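Local coordinates for protein triacylglycerol lipase (Yarrowia lipolytica, PDB 3O0D) that probably hydrolyses the ester bonds of triacylglycerols, acting as an extracellular yeast lipase of the alpha/beta-hydrolase fold, at residues 13-18 against 255-260; 228-233 against 290-295; 263-266 against 272-275. All coordinates share one frame; numbering follows the deposited sequence. Where two conformers were deposited one is given.

Interaction 1. Residues 13-18 against 255-260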
loop_
_atom_site.group_PDB
_atom_site.type_symbol
_atom_site.label_atom_id
_atom_site.label_comp_id
_atom_site.label_asym_id
_atom_site.label_seq_id
_atom_site.Cartn_x
_atom_site.Cartn_y
_atom_site.Cartn_z
ATOM N N GLU A 13 -18.017 3.719 9.783
ATOM C CA GLU A 13 -17.436 4.767 8.948
ATOM C C GLU A 13 -15.962 4.411 8.540
ATOM O O GLU A 13 -15.562 4.673 7.387
ATOM C CB GLU A 13 -17.497 6.112 9.639
ATOM C CG GLU A 13 -17.011 7.161 8.786
ATOM C CD GLU A 13 -17.056 8.565 9.451
ATOM O OE1 GLU A 13 -17.493 8.676 10.610
ATOM O OE2 GLU A 13 -16.635 9.543 8.760
ATOM N N SER A 14 -15.230 3.846 9.514
ATOM C CA SER A 14 -13.831 3.481 9.287
ATOM C C SER A 14 -13.802 2.283 8.404
ATOM O O SER A 14 -12.969 2.249 7.473
ATOM C CB SER A 14 -13.200 3.071 10.633
ATOM O OG SER A 14 -13.090 4.249 11.444
ATOM N N TYR A 15 -14.719 1.336 8.589
ATOM C CA TYR A 15 -14.743 0.177 7.703
ATOM C C TYR A 15 -14.997 0.653 6.237
ATOM O O TYR A 15 -14.336 0.209 5.299
ATOM C CB TYR A 15 -15.961 -0.725 8.123
ATOM C CG TYR A 15 -16.146 -1.964 7.270
ATOM C CD1 TYR A 15 -15.863 -3.224 7.845
ATOM C CD2 TYR A 15 -16.721 -1.890 5.962
ATOM C CE1 TYR A 15 -16.070 -4.393 7.105
ATOM C CE2 TYR A 15 -16.959 -3.075 5.191
ATOM C CZ TYR A 15 -16.627 -4.286 5.800
ATOM O OH TYR A 15 -16.827 -5.390 5.002
ATOM N N ASN A 16 -15.930 1.648 6.037
ATOM C CA ASN A 16 -16.251 2.096 4.689
ATOM C C ASN A 16 -15.028 2.846 4.022
ATOM O O ASN A 16 -14.837 2.735 2.774
ATOM C CB ASN A 16 -17.410 3.080 4.691
ATOM C CG ASN A 16 -18.726 2.416 5.110
ATOM O OD1 ASN A 16 -18.835 1.208 5.118
ATOM N ND2 ASN A 16 -19.714 3.250 5.508
ATOM N N PHE A 17 -14.220 3.459 4.886
ATOM C CA PHE A 17 -13.036 4.154 4.458
ATOM C C PHE A 17 -11.992 3.126 3.964
ATOM O O PHE A 17 -11.454 3.257 2.835
ATOM C CB PHE A 17 -12.525 4.907 5.661
ATOM C CG PHE A 17 -11.075 5.384 5.540
ATOM C CD1 PHE A 17 -10.729 6.549 4.835
ATOM C CD2 PHE A 17 -10.140 4.710 6.291
ATOM C CE1 PHE A 17 -9.320 6.976 4.911
ATOM C CE2 PHE A 17 -8.802 5.081 6.315
ATOM C CZ PHE A 17 -8.420 6.213 5.612
ATOM N N PHE A 18 -11.794 2.056 4.716
ATOM C CA PHE A 18 -10.857 1.044 4.227
ATOM C C PHE A 18 -11.355 0.405 2.936
ATOM O O PHE A 18 -10.610 0.192 2.031
ATOM C CB PHE A 18 -10.610 -0.013 5.291
ATOM C CG PHE A 18 -9.949 0.526 6.542
ATOM C CD1 PHE A 18 -8.813 1.307 6.472
ATOM C CD2 PHE A 18 -10.437 0.238 7.787
ATOM C CE1 PHE A 18 -8.217 1.761 7.593
ATOM C CE2 PHE A 18 -9.825 0.710 8.917
ATOM C CZ PHE A 18 -8.743 1.480 8.825
ATOM N N ILE A 255 -13.840 -12.176 1.320
ATOM C CA ILE A 255 -14.171 -10.757 1.068
ATOM C C ILE A 255 -15.407 -10.379 1.904
ATOM O O ILE A 255 -16.058 -11.231 2.552
ATOM C CB ILE A 255 -14.397 -10.489 -0.422
ATOM C CG1 ILE A 255 -15.520 -11.401 -1.007
ATOM C CG2 ILE A 255 -13.045 -10.738 -1.182
ATOM C CD1 ILE A 255 -16.031 -11.083 -2.474
ATOM N N HIS A 256 -15.721 -9.098 1.862
ATOM C CA HIS A 256 -16.848 -8.577 2.581
ATOM C C HIS A 256 -16.956 -8.994 4.030
ATOM O O HIS A 256 -18.000 -9.524 4.455
ATOM C CB HIS A 256 -18.164 -8.865 1.759
ATOM C CG HIS A 256 -18.139 -8.242 0.394
ATOM N ND1 HIS A 256 -17.899 -6.889 0.186
ATOM C CD2 HIS A 256 -18.232 -8.807 -0.836
ATOM C CE1 HIS A 256 -17.855 -6.661 -1.123
ATOM N NE2 HIS A 256 -18.053 -7.811 -1.756
ATOM N N PRO A 257 -15.902 -8.762 4.840
ATOM C CA PRO A 257 -15.905 -9.221 6.192
ATOM C C PRO A 257 -16.996 -8.459 6.992
ATOM O O PRO A 257 -17.361 -7.268 6.680
ATOM C CB PRO A 257 -14.528 -8.801 6.705
ATOM C CG PRO A 257 -14.092 -7.637 5.812
ATOM C CD PRO A 257 -14.689 -7.972 4.469
ATOM N N PRO A 258 -17.469 -9.109 8.044
ATOM C CA PRO A 258 -18.294 -8.396 9.015
ATOM C C PRO A 258 -17.480 -7.242 9.687
ATOM O O PRO A 258 -16.265 -7.261 9.841
ATOM C CB PRO A 258 -18.666 -9.426 10.068
ATOM C CG PRO A 258 -18.090 -10.656 9.632
ATOM C CD PRO A 258 -17.142 -10.483 8.483
ATOM N N LEU A 259 -18.235 -6.229 10.121
ATOM C CA LEU A 259 -17.596 -5.099 10.822
ATOM C C LEU A 259 -16.805 -5.527 12.034
ATOM O O LEU A 259 -15.749 -4.959 12.270
ATOM C CB LEU A 259 -18.751 -4.133 11.285
ATOM C CG LEU A 259 -18.255 -2.903 12.060
ATOM C CD1 LEU A 259 -17.319 -2.060 11.227
ATOM C CD2 LEU A 259 -19.557 -2.015 12.348
ATOM N N SER A 260 -17.288 -6.525 12.785
ATOM C CA SER A 260 -16.606 -6.942 13.997
ATOM C C SER A 260 -15.186 -7.528 13.718
ATOM O O SER A 260 -14.425 -7.699 14.664
ATOM C CB SER A 260 -17.441 -8.029 14.675
ATOM O OG SER A 260 -17.821 -9.040 13.745
HETATM O O HOH W 1 -16.789 -5.162 2.082
#
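Tyr15, in the first turn of helix 12-27, carries the whole contact by reaching across to Pro257, Leu259 and, through water, His256. With CG anti to the backbone N (chi1 179°), its ring extends from the helix flank until the hydroxyl reaches the proline-rich loop. Tyr15 OH donates to Pro257 O at 2.6 Å, lying in the carbonyl plane on a lone pair, with a C=O...O angle of 141°. A water donates to Tyr15 OH at 2.9 Å and also meets His256 ND1, so the phenol both gives and takes. Leu259 CD1 packs obliquely at the base of the side chain, 3.6 Å from Tyr15 CB, while Pro257 meets the hydroxyl end, its CG 4.0 Å from Tyr15 CE1. A phenylalanine here would probably leave Pro257 O without its donor and the bridging water with one partner fewer. Further along, the Phe18 side chain packs on strands 247-250 and 262-265, and its CB lies against Phe293, whose ring meets that of Tyr15 edge-to-face. The whole illustrates how the N-terminal helix of a class 3 lipase is joined to the strand-connecting loop at the flank of an alpha/beta-hydrolase sheet.

Interaction 2. Residues 228-233 against 290-295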
loop_
_atom_site.group_PDB
_atom_site.type_symbol
_atom_site.label_atom_id
_atom_site.label_comp_id
_atom_site.label_asym_id
_atom_site.label_seq_id
_atom_site.Cartn_x
_atom_site.Cartn_y
_atom_site.Cartn_z
ATOM N N ARG A 228 -6.054 -12.176 7.241
ATOM C CA ARG A 228 -5.756 -13.525 7.754
ATOM C C ARG A 228 -5.442 -14.453 6.587
ATOM O O ARG A 228 -6.140 -14.542 5.569
ATOM C CB ARG A 228 -6.936 -14.104 8.493
ATOM C CG ARG A 228 -6.460 -15.476 9.027
ATOM C CD ARG A 228 -7.116 -16.010 10.186
ATOM N NE ARG A 228 -7.125 -15.183 11.415
ATOM C CZ ARG A 228 -6.142 -15.123 12.286
ATOM N NH1 ARG A 228 -4.990 -15.751 12.044
ATOM N NH2 ARG A 228 -6.319 -14.400 13.376
ATOM N N GLY A 229 -4.302 -15.102 6.768
ATOM C CA GLY A 229 -3.839 -16.131 5.840
ATOM C C GLY A 229 -3.011 -15.628 4.689
ATOM O O GLY A 229 -2.395 -16.398 3.963
ATOM N N ASP A 230 -2.941 -14.310 4.488
ATOM C CA ASP A 230 -2.105 -13.832 3.429
ATOM C C ASP A 230 -0.605 -13.748 3.890
ATOM O O ASP A 230 -0.273 -13.047 4.841
ATOM C CB ASP A 230 -2.579 -12.401 3.077
ATOM C CG ASP A 230 -1.803 -11.756 1.923
ATOM O OD1 ASP A 230 -0.950 -12.422 1.261
ATOM O OD2 ASP A 230 -2.103 -10.553 1.577
ATOM N N ILE A 231 0.289 -14.506 3.218
ATOM C CA ILE A 231 1.708 -14.446 3.653
ATOM C C ILE A 231 2.442 -13.305 3.097
ATOM O O ILE A 231 3.576 -13.043 3.547
ATOM C CB ILE A 231 2.534 -15.738 3.170
ATOM C CG1 ILE A 231 2.493 -15.819 1.672
ATOM C CG2 ILE A 231 1.891 -17.009 3.793
ATOM C CD1 ILE A 231 3.489 -16.964 1.055
ATOM N N VAL A 232 1.881 -12.587 2.170
ATOM C CA VAL A 232 2.679 -11.466 1.545
ATOM C C VAL A 232 3.148 -10.468 2.609
ATOM O O VAL A 232 4.296 -10.013 2.597
ATOM C CB VAL A 232 1.988 -10.883 0.340
ATOM C CG1 VAL A 232 2.823 -9.704 -0.352
ATOM C CG2 VAL A 232 1.794 -12.060 -0.714
ATOM N N PRO A 233 2.239 -10.036 3.507
ATOM C CA PRO A 233 2.685 -9.176 4.596
ATOM C C PRO A 233 3.663 -9.762 5.637
ATOM O O PRO A 233 4.091 -9.099 6.593
ATOM C CB PRO A 233 1.330 -8.768 5.267
ATOM C CG PRO A 233 0.364 -8.808 4.117
ATOM C CD PRO A 233 0.764 -10.145 3.458
ATOM N N LEU A 290 -5.768 -12.194 -2.348
ATOM C CA LEU A 290 -6.770 -11.375 -3.125
ATOM C C LEU A 290 -7.903 -10.806 -2.244
ATOM O O LEU A 290 -8.605 -9.946 -2.721
ATOM C CB LEU A 290 -7.446 -12.165 -4.251
ATOM C CG LEU A 290 -6.426 -12.873 -5.165
ATOM C CD1 LEU A 290 -7.202 -13.429 -6.397
ATOM C CD2 LEU A 290 -5.268 -11.893 -5.541
ATOM N N GLN A 291 -8.136 -11.379 -1.076
ATOM C CA GLN A 291 -9.331 -11.146 -0.277
ATOM C C GLN A 291 -9.246 -9.968 0.687
ATOM O O GLN A 291 -9.009 -10.159 1.815
ATOM C CB GLN A 291 -9.765 -12.437 0.473
ATOM C CG GLN A 291 -10.051 -13.578 -0.455
ATOM C CD GLN A 291 -10.143 -14.924 0.240
ATOM O OE1 GLN A 291 -9.289 -15.300 0.958
ATOM N NE2 GLN A 291 -11.173 -15.657 -0.073
ATOM N N TYR A 292 -9.451 -8.771 0.139
ATOM C CA TYR A 292 -9.316 -7.512 0.844
ATOM C C TYR A 292 -10.586 -6.648 0.653
ATOM O O TYR A 292 -10.559 -5.744 -0.062
ATOM C CB TYR A 292 -8.061 -6.748 0.368
ATOM C CG TYR A 292 -6.787 -7.268 0.999
ATOM C CD1 TYR A 292 -6.055 -8.289 0.415
ATOM C CD2 TYR A 292 -6.346 -6.782 2.173
ATOM C CE1 TYR A 292 -4.944 -8.782 0.990
ATOM C CE2 TYR A 292 -5.236 -7.258 2.763
ATOM C CZ TYR A 292 -4.517 -8.289 2.201
ATOM O OH TYR A 292 -3.420 -8.756 2.880
ATOM N N PHE A 293 -11.650 -6.997 1.370
ATOM C CA PHE A 293 -12.987 -6.372 1.231
ATOM C C PHE A 293 -13.667 -6.761 -0.087
ATOM O O PHE A 293 -14.732 -7.321 -0.096
ATOM C CB PHE A 293 -12.971 -4.834 1.402
ATOM C CG PHE A 293 -12.533 -4.369 2.764
ATOM C CD1 PHE A 293 -11.257 -3.980 2.977
ATOM C CD2 PHE A 293 -13.404 -4.254 3.800
ATOM C CE1 PHE A 293 -10.833 -3.617 4.141
ATOM C CE2 PHE A 293 -12.941 -3.853 5.000
ATOM C CZ PHE A 293 -11.640 -3.526 5.145
ATOM N N VAL A 294 -12.984 -6.441 -1.178
ATOM C CA VAL A 294 -13.322 -6.898 -2.505
ATOM C C VAL A 294 -12.183 -7.812 -3.024
ATOM O O VAL A 294 -11.171 -7.825 -2.446
ATOM C CB VAL A 294 -13.498 -5.754 -3.495
ATOM C CG1 VAL A 294 -14.544 -4.818 -3.047
ATOM C CG2 VAL A 294 -12.244 -5.004 -3.607
ATOM N N THR A 295 -12.440 -8.560 -4.089
ATOM C CA THR A 295 -11.374 -9.402 -4.673
ATOM C C THR A 295 -10.365 -8.534 -5.406
ATOM O O THR A 295 -10.768 -7.770 -6.266
ATOM C CB THR A 295 -11.998 -10.431 -5.644
ATOM O OG1 THR A 295 -12.839 -11.287 -4.837
ATOM C CG2 THR A 295 -10.835 -11.265 -6.191
#
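Asp230 and Tyr292 meet between two connecting segments whose backbones stay well apart, the closest CA atoms, those of Asp230 and Leu290, being 8.4 Å from each other. Side chains therefore do the bridging. Tyr292 OH donates to Asp230 OD2 at 2.6 Å, and OD2 receives it on its anti lone pair, the one turned away from OD1. OD2 lies at the edge of the phenol ring, in its plane, while the carboxylate itself is rotated 72° against the ring. Asp230 gets there with CG anti to its own backbone N (chi1 -178°), which directs the carboxylate across the gap. Its other oxygen turns back to its own loop: Val232 N donates to Asp230 OD1 at 3.0 Å, closing an Asx turn from above the carboxylate plane. Pro233 CG adds a looser touch, 4.0 Å from Tyr292 OH. All three touching residues are buried. OD2 also bonds His289 ND1; Asp230, His289 and Ser162 fit the pattern of a Ser-His-Asp triad and so probably form the active site. Two partners on OD2 and one on OD1 should restrict the carboxylate's rotation, consistent with Tyr292 being a second-shell residue that helps orient it toward His289.

Interaction 3. Residues 263-266 against 272-275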
loop_
_atom_site.group_PDB
_atom_site.type_symbol
_atom_site.label_atom_id
_atom_site.label_comp_id
_atom_site.label_asym_id
_atom_site.label_seq_id
_atom_site.Cartn_x
_atom_site.Cartn_y
_atom_site.Cartn_z
ATOM N N VAL A 263 -9.805 -5.242 12.526
ATOM C CA VAL A 263 -9.336 -4.766 13.832
ATOM C C VAL A 263 -8.070 -3.915 13.582
ATOM O O VAL A 263 -7.328 -4.153 12.610
ATOM C CB VAL A 263 -9.076 -5.910 14.852
ATOM C CG1 VAL A 263 -10.418 -6.591 15.235
ATOM C CG2 VAL A 263 -8.023 -6.953 14.270
ATOM N N MET A 264 -7.810 -2.966 14.504
ATOM C CA MET A 264 -6.567 -2.196 14.419
ATOM C C MET A 264 -5.564 -2.873 15.352
ATOM O O MET A 264 -5.887 -3.202 16.501
ATOM C CB MET A 264 -6.871 -0.783 14.993
ATOM C CG MET A 264 -8.046 -0.019 14.339
ATOM S SD MET A 264 -7.775 0.199 12.593
ATOM C CE MET A 264 -6.434 1.482 12.554
ATOM N N CYS A 265 -4.353 -3.168 14.838
ATOM C CA CYS A 265 -3.382 -3.980 15.600
ATOM C C CYS A 265 -2.319 -3.046 16.127
ATOM O O CYS A 265 -1.860 -2.262 15.339
ATOM C CB CYS A 265 -2.684 -4.919 14.583
ATOM S SG CYS A 265 -3.980 -5.984 13.787
ATOM N N GLN A 266 -1.970 -3.198 17.386
ATOM C CA GLN A 266 -0.706 -2.502 17.927
ATOM C C GLN A 266 0.528 -3.206 17.399
ATOM O O GLN A 266 0.539 -4.401 17.070
ATOM C CB GLN A 266 -0.656 -2.451 19.388
ATOM C CG GLN A 266 -1.828 -1.632 20.007
ATOM C CD GLN A 266 -1.678 -0.177 19.918
ATOM O OE1 GLN A 266 -0.978 0.345 19.071
ATOM N NE2 GLN A 266 -2.410 0.545 20.783
ATOM N N GLN A 272 -1.937 -11.530 17.170
ATOM C CA GLN A 272 -3.403 -11.549 16.956
ATOM C C GLN A 272 -3.758 -11.190 15.511
ATOM O O GLN A 272 -4.937 -11.334 15.061
ATOM C CB GLN A 272 -4.066 -10.558 17.932
ATOM C CG GLN A 272 -4.279 -11.116 19.295
ATOM C CD GLN A 272 -5.383 -12.168 19.288
ATOM O OE1 GLN A 272 -6.508 -11.914 18.785
ATOM N NE2 GLN A 272 -5.104 -13.330 19.871
ATOM N N CYS A 273 -2.781 -10.714 14.761
ATOM C CA CYS A 273 -2.902 -10.240 13.393
ATOM C C CYS A 273 -2.052 -11.081 12.392
ATOM O O CYS A 273 -1.990 -12.234 12.573
ATOM C CB CYS A 273 -2.651 -8.748 13.264
ATOM S SG CYS A 273 -3.724 -7.940 14.478
ATOM N N SER A 274 -1.473 -10.474 11.366
ATOM C CA SER A 274 -0.722 -11.225 10.295
ATOM C C SER A 274 0.327 -12.187 10.837
ATOM O O SER A 274 0.440 -13.342 10.363
ATOM C CB SER A 274 0.081 -10.289 9.441
ATOM O OG SER A 274 -0.711 -9.781 8.451
ATOM N N ALA A 275 1.087 -11.703 11.849
ATOM C CA ALA A 275 2.167 -12.519 12.424
ATOM C C ALA A 275 1.670 -13.819 13.009
ATOM O O ALA A 275 2.481 -14.776 13.213
ATOM C CB ALA A 275 3.010 -11.717 13.476
#
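Cys273 is joined covalently to Cys265 by a disulfide that staples the loop after strand 269-270 back onto strand 262-265 of the central sheet. It is a short-range bridge, spanning eight positions of sequence, yet it links neighbouring parts of the sheet rim rather than two halves of a simple hairpin, because strand 3-8 is inserted between strands 262-265 and 269-270. Along the loop, Gln272 comes first; its backbone N bonds Asn270 OD1 and its side chain lies against Thr7. Cys273 follows. The two CA atoms of Cys265 and Cys273 stand 6.7 Å apart, near the long end of what a disulfide spans. Both sulfurs are placed alike, each SG anti to its own carbonyl carbon and beside its backbone N (chi1 -60° in Cys265, -52° in Cys273). Around the buried bridge, the side chain of Cys273 also touches Glu247 and Phe249 on strand 247-250 and Thr7 on strand 3-8, while its bond to Cys265 reaches a third strand, 262-265. On the strand half, Val263 and Cys265 point toward the loop while Met264 between them points away, the usual alternation of a strand, and Val263 CG2 approaches Cys273 SG to 4.4 Å. Next, Ser274 opens a short 3-10 turn that continues through Ala275. Its backbone N bonds Glu247 OE2, a polar tie from this loop to strand 247-250, whose backbone in turn pairs with Cys265. At the bridge itself, Cys265 SG and Cys273 SG are 2.1 Å apart, and the torsion about that bond is -93°, close to the perpendicular setting that disulfides prefer.

Overall arrangement
Starting from the N terminus, helix 12-27 waits more than two hundred residues for its partner: interaction 1 closes when the chain returns at 255-260. By then 228-233 has passed, so interaction 2, completed at 290-295, crosses it. Interaction 3 opens after interaction 1 has closed and nests wholly inside the loop of interaction 2. Together they join the N-terminal helix, strands 247-250, 262-265 and 3-8, and the loops of the probable active site. They also touch directly: His256 N probably bonds Phe293 O, Phe18 packs on Met264 between interactions 1 and 3, and Arg228 NH2 loosely approaches Gln272 O between interactions 2 and 3. The centres are about 14 to 15 Å apart.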